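Local coordinates for putative malic enzyme ((S)-malate:NAD+ oxidoreductase (decarboxylating)) (Streptococcus pyogenes, PDB 2A9F), which probably catalyses the NAD-dependent oxidative decarboxylation of (S)-malate, as in other malic enzymes, and binds magnesium ions, at residues A126-F131 with C155-F160; A58-T63 with D334-T339. One frame throughout, in Å; residues are numbered along the deposited sequence.

Contact 1 (A126-F131 with C155-F160); sequences ALAPTF and CHIPVF
In the four-stranded parallel sheet 106-111, 67-72, 133-136, 159-161, Ile157, in the run-in to the edge strand 159-161, packs against Ala128 and Phe131, which follow helix 117-127 and lead into strand 133-136. The two turns lie at the same end of neighbouring strands, and Pro158 and Phe160 both form backbone hydrogen bonds with Ile134.

Ile157 carries the contact. Its CD1 meets the methyl of Ala128, with Ile157 CD1 3.8 Å from Ala128 CB. Ile157 CD1 also lies 3.5 Å from Ala128 O, and 3.7 Å separates Ile157 CD1 from Phe131 O. The CG2 branch touches the latter carbonyl too, Ile157 CG2 to Phe131 O being 3.8 Å. CG1 sits between the backbone N and the carbonyl carbon (chi1 51°), and chi2 of 174° extends CD1 toward the turn. Cys155, just past helix 143-154, adds a looser contact, its SG 4.4 Å from Ala128 CB. The Phe131 ring takes another path: it packs on Thr67 and Ala69 of strand 67-72, while CG2 of Thr130 lies over one of its faces.

No hydrogen bond crosses between the segments; van der Waals contact joins them, part of it methyl against carbonyl oxygen. Both carbonyls beside the isoleucine have polar partners: Lys64 NZ bonds to Phe131 O, and Ala128 O takes a weak bond from Phe131 N.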
# COMPACT_ATOMS: atom_id res chain seq x y z
N ALA A 126 -4.77 9.35 -6.55
CA ALA A 126 -3.58 8.92 -7.26
C ALA A 126 -3.24 7.45 -6.96
O ALA A 126 -2.58 6.79 -7.76
CB ALA A 126 -2.42 9.84 -6.91
N LEU A 127 -3.69 6.97 -5.81
CA LEU A 127 -3.45 5.59 -5.40
C LEU A 127 -4.47 4.67 -6.04
O LEU A 127 -4.16 3.52 -6.37
CB LEU A 127 -3.57 5.43 -3.89
CG LEU A 127 -2.50 6.04 -3.00
CD1 LEU A 127 -2.96 6.03 -1.57
CD2 LEU A 127 -1.21 5.27 -3.17
N ALA A 128 -5.67 5.19 -6.23
CA ALA A 128 -6.78 4.41 -6.77
C ALA A 128 -6.41 3.31 -7.77
O ALA A 128 -6.88 2.19 -7.65
CB ALA A 128 -7.83 5.35 -7.36
N PRO A 129 -5.55 3.61 -8.76
CA PRO A 129 -5.15 2.61 -9.76
C PRO A 129 -4.71 1.29 -9.14
O PRO A 129 -5.04 0.22 -9.64
CB PRO A 129 -4.01 3.30 -10.49
CG PRO A 129 -4.38 4.72 -10.42
CD PRO A 129 -4.86 4.89 -9.00
N THR A 130 -3.95 1.40 -8.06
CA THR A 130 -3.39 0.27 -7.34
C THR A 130 -4.40 -0.68 -6.74
O THR A 130 -4.25 -1.91 -6.81
CB THR A 130 -2.50 0.77 -6.16
OG1 THR A 130 -1.30 1.35 -6.68
CG2 THR A 130 -2.16 -0.37 -5.22
N PHE A 131 -5.43 -0.10 -6.14
CA PHE A 131 -6.41 -0.88 -5.43
C PHE A 131 -7.74 -1.14 -6.09
O PHE A 131 -8.09 -0.53 -7.10
CB PHE A 131 -6.60 -0.23 -4.07
CG PHE A 131 -5.32 -0.09 -3.32
CD1 PHE A 131 -4.79 -1.16 -2.63
CD2 PHE A 131 -4.62 1.11 -3.34
CE1 PHE A 131 -3.57 -1.05 -1.96
CE2 PHE A 131 -3.41 1.24 -2.67
CZ PHE A 131 -2.88 0.16 -1.98
N CYS A 155 -13.70 8.98 -7.78
CA CYS A 155 -13.03 7.69 -7.96
C CYS A 155 -13.75 6.66 -8.82
O CYS A 155 -14.99 6.64 -8.89
CB CYS A 155 -12.72 7.04 -6.61
SG CYS A 155 -11.22 7.63 -5.84
N HIS A 156 -12.96 5.79 -9.44
CA HIS A 156 -13.48 4.73 -10.31
C HIS A 156 -13.63 3.41 -9.55
O HIS A 156 -14.03 2.39 -10.11
CB HIS A 156 -12.55 4.55 -11.52
CG HIS A 156 -12.28 5.82 -12.27
ND1 HIS A 156 -11.43 6.79 -11.79
CD2 HIS A 156 -12.78 6.29 -13.44
CE1 HIS A 156 -11.42 7.81 -12.63
NE2 HIS A 156 -12.23 7.53 -13.64
N ILE A 157 -13.28 3.45 -8.26
CA ILE A 157 -13.39 2.28 -7.41
C ILE A 157 -14.19 2.68 -6.19
O ILE A 157 -14.25 3.85 -5.85
CB ILE A 157 -12.00 1.76 -6.98
CG1 ILE A 157 -11.17 2.91 -6.39
CG2 ILE A 157 -11.30 1.12 -8.16
CD1 ILE A 157 -9.83 2.46 -5.80
N PRO A 158 -14.81 1.71 -5.52
CA PRO A 158 -15.62 1.99 -4.34
C PRO A 158 -14.86 2.52 -3.13
O PRO A 158 -13.84 1.96 -2.73
CB PRO A 158 -16.28 0.64 -4.07
CG PRO A 158 -15.21 -0.32 -4.47
CD PRO A 158 -14.72 0.26 -5.77
N VAL A 159 -15.37 3.60 -2.55
CA VAL A 159 -14.76 4.18 -1.37
C VAL A 159 -15.81 4.12 -0.27
O VAL A 159 -16.96 4.48 -0.47
CB VAL A 159 -14.34 5.63 -1.61
CG1 VAL A 159 -13.58 6.16 -0.40
CG2 VAL A 159 -13.46 5.72 -2.86
N PHE A 160 -15.42 3.65 0.91
CA PHE A 160 -16.35 3.49 2.01
C PHE A 160 -15.73 4.00 3.32
O PHE A 160 -14.71 3.48 3.76
CB PHE A 160 -16.67 1.99 2.13
CG PHE A 160 -17.67 1.63 3.19
CD1 PHE A 160 -19.04 1.77 2.96
CD2 PHE A 160 -17.25 1.09 4.40
CE1 PHE A 160 -19.97 1.36 3.92
CE2 PHE A 160 -18.17 0.68 5.36
CZ PHE A 160 -19.54 0.81 5.12

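Contact 2 (A58-T63 with D334-T339); sequences AYDLTT and DARAKT
A surface salt bridge between Asp60 and Arg336, backed by side-chain packing of Tyr59, joins the short helix 58-61 of the N-terminal malic enzyme region to the C-terminal end of helix 325-335 in the NAD-binding region. Arg336 follows that helix in a Schellman motif with positive phi.

Its chain is extended from CG to NE and runs past Tyr59 in the opposite direction. The tyrosine CB sits over the centre of one guanidinium face, with Tyr59 CB 3.6 Å from Arg336 CZ. Ring and guanidinium planes are only 18° apart, but it is the aliphatic part of the arginine that lies by the ring: Arg336 CD is 3.9 Å from Tyr59 CG.

Asp60 meets the end of the same chain. Its OD2 is 3.3 Å from Arg336 NH1, the salt bridge, and Asp60 OD2 is also 3.3 Å from Arg336 NH2. OD1 lies at the guanidinium edge, 3.5 Å from Arg336 NH2. The carboxylate plane is turned 76° from the guanidinium plane.

The steep turn rules out a flat, two-pronged pairing, and no hydrogen bond is formed between the segments. Charge attraction probably does the holding at the guanidinium end, while Tyr59 packs along the arginine chain.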
# COMPACT_ATOMS: atom_id res chain seq x y z
N ALA A 58 -6.79 -5.19 -15.68
CA ALA A 58 -6.17 -4.96 -14.38
C ALA A 58 -6.85 -5.80 -13.31
O ALA A 58 -6.19 -6.25 -12.38
CB ALA A 58 -6.22 -3.48 -14.00
N TYR A 59 -8.16 -6.02 -13.44
CA TYR A 59 -8.91 -6.79 -12.46
C TYR A 59 -8.68 -8.29 -12.52
O TYR A 59 -8.96 -9.00 -11.57
CB TYR A 59 -10.41 -6.53 -12.58
CG TYR A 59 -10.90 -5.36 -11.74
CD1 TYR A 59 -11.17 -4.11 -12.32
CD2 TYR A 59 -11.07 -5.50 -10.36
CE1 TYR A 59 -11.60 -3.04 -11.54
CE2 TYR A 59 -11.49 -4.44 -9.59
CZ TYR A 59 -11.75 -3.21 -10.18
OH TYR A 59 -12.16 -2.17 -9.38
N ASP A 60 -8.15 -8.78 -13.63
CA ASP A 60 -7.91 -10.21 -13.78
C ASP A 60 -6.46 -10.60 -13.56
O ASP A 60 -6.17 -11.67 -13.05
CB ASP A 60 -8.29 -10.68 -15.19
CG ASP A 60 -9.65 -10.21 -15.61
OD1 ASP A 60 -10.44 -11.05 -16.08
OD2 ASP A 60 -9.93 -9.00 -15.49
N LEU A 61 -5.55 -9.70 -13.93
CA LEU A 61 -4.12 -9.97 -13.85
C LEU A 61 -3.30 -9.31 -12.73
O LEU A 61 -2.10 -9.55 -12.63
CB LEU A 61 -3.49 -9.65 -15.22
CG LEU A 61 -4.25 -10.23 -16.44
CD1 LEU A 61 -3.69 -9.66 -17.72
CD2 LEU A 61 -4.17 -11.74 -16.45
N THR A 62 -3.92 -8.49 -11.89
CA THR A 62 -3.16 -7.84 -10.82
C THR A 62 -3.88 -8.01 -9.50
O THR A 62 -5.01 -8.50 -9.47
CB THR A 62 -2.98 -6.33 -11.07
OG1 THR A 62 -4.17 -5.63 -10.72
CG2 THR A 62 -2.65 -6.07 -12.53
N THR A 63 -3.24 -7.63 -8.40
CA THR A 63 -3.88 -7.78 -7.11
C THR A 63 -4.97 -6.76 -6.87
O THR A 63 -5.62 -6.80 -5.84
CB THR A 63 -2.87 -7.72 -5.95
OG1 THR A 63 -2.09 -6.52 -6.02
CG2 THR A 63 -1.97 -8.93 -5.99
N ASP A 334 -16.07 -8.76 -5.67
CA ASP A 334 -16.57 -9.85 -6.50
C ASP A 334 -17.32 -9.33 -7.71
O ASP A 334 -17.25 -9.93 -8.77
CB ASP A 334 -17.52 -10.75 -5.71
CG ASP A 334 -16.81 -11.58 -4.67
OD1 ASP A 334 -15.58 -11.77 -4.83
OD2 ASP A 334 -17.47 -12.05 -3.72
N ALA A 335 -18.04 -8.22 -7.55
CA ALA A 335 -18.82 -7.66 -8.66
C ALA A 335 -18.06 -6.61 -9.46
O ALA A 335 -18.51 -6.21 -10.54
CB ALA A 335 -20.13 -7.06 -8.14
N ARG A 336 -16.91 -6.18 -8.95
CA ARG A 336 -16.13 -5.16 -9.64
C ARG A 336 -17.01 -3.92 -9.70
O ARG A 336 -17.18 -3.32 -10.76
CB ARG A 336 -15.76 -5.62 -11.05
CG ARG A 336 -15.04 -6.97 -11.09
CD ARG A 336 -14.30 -7.21 -12.41
NE ARG A 336 -13.48 -8.41 -12.34
CZ ARG A 336 -12.89 -8.97 -13.39
NH1 ARG A 336 -13.02 -8.43 -14.59
NH2 ARG A 336 -12.16 -10.07 -13.25
N ALA A 337 -17.59 -3.57 -8.56
CA ALA A 337 -18.46 -2.41 -8.50
C ALA A 337 -17.62 -1.15 -8.54
O ALA A 337 -16.63 -1.04 -7.81
CB ALA A 337 -19.29 -2.44 -7.22
N LYS A 338 -18.00 -0.21 -9.40
CA LYS A 338 -17.27 1.05 -9.52
C LYS A 338 -17.64 2.00 -8.37
O LYS A 338 -17.18 3.15 -8.33
CB LYS A 338 -17.58 1.73 -10.87
CG LYS A 338 -16.94 1.06 -12.08
CD LYS A 338 -17.87 0.06 -12.78
CE LYS A 338 -19.01 0.76 -13.51
NZ LYS A 338 -19.95 -0.19 -14.19
N THR A 339 -18.45 1.50 -7.45
CA THR A 339 -18.89 2.27 -6.29
C THR A 339 -19.90 1.48 -5.45
O THR A 339 -20.58 0.58 -5.95
CB THR A 339 -19.56 3.59 -6.72
OG1 THR A 339 -19.70 4.45 -5.59
CG2 THR A 339 -20.94 3.31 -7.30

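From the N terminus, the chain first passes 58-63, then 126-131, 155-160 and finally 334-339. Contact 1 closes a short loop holding strand 133-136 and helix 143-154. Contact 2 closes a far longer one that encloses the whole of contact 1. The first links the run-ins to two neighbouring strands of the parallel sheet; the second ties the N-terminal malic enzyme region to the NAD-binding region. Their centres are about 11 Å apart and they touch directly. Ile157 CG2 packs 3.6 Å from Tyr59 OH, and Pro158 packs against Ala337 and Thr339. Ala126, Leu127, Pro129 and Thr130 meet the second subunit, as do Ala58, Leu61, Thr62 and Thr63.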